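Local atomic coordinates of host Factor for Q beta (PDB entry 1KQ1), a protein that assembles as a hexameric Sm-like ring that binds RNA and acts as a pleiotropic regulator of translation. Residues Ala17-Val22 and Lys33-Glu38. Numbering follows the deposited sequence.
Sequences ANQTEV and KGVIEE
G34 O is held by two hydrogens from the facing segment 17-22: V22 N donates to it at 2.7 Å, almost straight and nearly along the C=O axis (165°), and a CA-H of E21 adds a weaker contact. V22 O is gripped in the same way, taking the hydrogen bond of G34 N at 2.9 Å and a CA-H contact from K33. Together they make V22 and G34 an antiparallel hydrogen-bonded pair in the hairpin of strands 21-26 and 31-39. Toward helix 7-17 the two segments draw apart, and a water takes over: it donates to T20 O at 2.6 Å and accepts from I36 N at 2.8 Å. Q19, with positive phi in a Schellman motif, turns the chain out of the helix, and V35 CG1 packs against Q19 CA at 3.8 Å. V35 CG2 lies 3.7 Å from E21 OE1. E21, its CG anti to the backbone N and its chain bent at chi2 (79°), crosses the extended K33 at about a right angle, with OE2 beside the lysine CG and CD. On the other face V22 CG2 meets I36 CD1 loosely, both also touching F15 of the helix. E21 OE2 and K33 NZ remain 5.1 Å apart, so their opposite charges probably attract only at a distance, while main-chain bonds join the strands of this Sm-type sheet and one water links the T20 carbonyl to I36 N.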
# COMPACT_ATOMS: atom_id res chain seq x y z
N ALA C 17 -26.41 -9.63 6.97
CA ALA C 17 -27.76 -10.04 7.36
C ALA C 17 -28.01 -11.50 7.17
O ALA C 17 -28.73 -12.11 7.98
CB ALA C 17 -28.78 -9.25 6.58
N ASN C 18 -27.44 -12.06 6.11
CA ASN C 18 -27.65 -13.46 5.80
C ASN C 18 -26.62 -14.40 6.44
O ASN C 18 -26.67 -15.63 6.27
CB ASN C 18 -27.64 -13.66 4.30
CG ASN C 18 -28.79 -12.95 3.61
OD1 ASN C 18 -28.63 -12.39 2.52
ND2 ASN C 18 -29.95 -12.98 4.24
N GLN C 19 -25.70 -13.82 7.21
CA GLN C 19 -24.62 -14.62 7.86
C GLN C 19 -23.93 -15.51 6.84
O GLN C 19 -23.53 -16.64 7.14
CB GLN C 19 -25.18 -15.46 9.01
CG GLN C 19 -25.64 -14.58 10.17
CD GLN C 19 -25.99 -15.37 11.42
OE1 GLN C 19 -25.12 -15.85 12.13
NE2 GLN C 19 -27.28 -15.51 11.68
N THR C 20 -23.71 -15.01 5.63
CA THR C 20 -23.10 -15.85 4.66
C THR C 20 -21.60 -16.04 4.89
O THR C 20 -20.88 -15.15 5.36
CB THR C 20 -23.51 -15.46 3.18
OG1 THR C 20 -22.36 -15.24 2.37
CG2 THR C 20 -24.45 -14.27 3.16
N GLU C 21 -21.15 -17.26 4.67
CA GLU C 21 -19.75 -17.58 4.84
C GLU C 21 -19.01 -16.92 3.67
O GLU C 21 -19.19 -17.30 2.52
CB GLU C 21 -19.59 -19.10 4.79
CG GLU C 21 -18.20 -19.60 5.12
CD GLU C 21 -17.91 -19.64 6.60
OE1 GLU C 21 -18.77 -19.20 7.39
OE2 GLU C 21 -16.81 -20.11 6.97
N VAL C 22 -18.18 -15.93 3.96
CA VAL C 22 -17.45 -15.21 2.94
C VAL C 22 -15.95 -15.50 3.08
O VAL C 22 -15.48 -15.75 4.18
CB VAL C 22 -17.66 -13.68 3.17
CG1 VAL C 22 -16.76 -12.85 2.26
CG2 VAL C 22 -19.15 -13.33 2.95
N LYS C 33 -11.74 -17.31 5.91
CA LYS C 33 -13.19 -17.48 5.64
C LYS C 33 -13.95 -17.30 6.95
O LYS C 33 -13.48 -17.64 8.03
CB LYS C 33 -13.46 -18.86 5.04
CG LYS C 33 -14.85 -19.02 4.44
CD LYS C 33 -15.00 -20.40 3.82
CE LYS C 33 -16.26 -20.52 2.96
NZ LYS C 33 -16.32 -21.78 2.17
N GLY C 34 -15.15 -16.73 6.87
CA GLY C 34 -15.92 -16.50 8.09
C GLY C 34 -17.21 -15.77 7.79
O GLY C 34 -17.60 -15.62 6.62
N VAL C 35 -17.83 -15.31 8.86
CA VAL C 35 -19.08 -14.57 8.76
C VAL C 35 -18.81 -13.13 9.17
O VAL C 35 -18.18 -12.88 10.22
CB VAL C 35 -20.14 -15.14 9.71
CG1 VAL C 35 -21.37 -14.23 9.71
CG2 VAL C 35 -20.53 -16.54 9.28
N ILE C 36 -19.28 -12.19 8.35
CA ILE C 36 -19.14 -10.80 8.69
C ILE C 36 -20.21 -10.48 9.75
O ILE C 36 -21.44 -10.55 9.50
CB ILE C 36 -19.28 -9.93 7.45
CG1 ILE C 36 -18.13 -10.23 6.50
CG2 ILE C 36 -19.34 -8.46 7.86
CD1 ILE C 36 -18.23 -9.55 5.11
N GLU C 37 -19.76 -10.15 10.94
CA GLU C 37 -20.65 -9.81 12.04
C GLU C 37 -20.98 -8.34 12.06
O GLU C 37 -22.12 -7.95 12.37
CB GLU C 37 -20.02 -10.18 13.38
CG GLU C 37 -19.79 -11.66 13.53
CD GLU C 37 -21.07 -12.46 13.36
OE1 GLU C 37 -22.15 -11.91 13.67
OE2 GLU C 37 -20.99 -13.63 12.93
N GLU C 38 -19.99 -7.50 11.75
CA GLU C 38 -20.20 -6.07 11.70
C GLU C 38 -19.11 -5.50 10.84
O GLU C 38 -18.11 -6.16 10.59
CB GLU C 38 -20.05 -5.48 13.10
CG GLU C 38 -20.82 -6.16 14.19
CD GLU C 38 -20.50 -5.59 15.55
OE1 GLU C 38 -20.63 -4.35 15.71
OE2 GLU C 38 -20.13 -6.37 16.44
O HOH W 1 -21.14 -12.68 6.27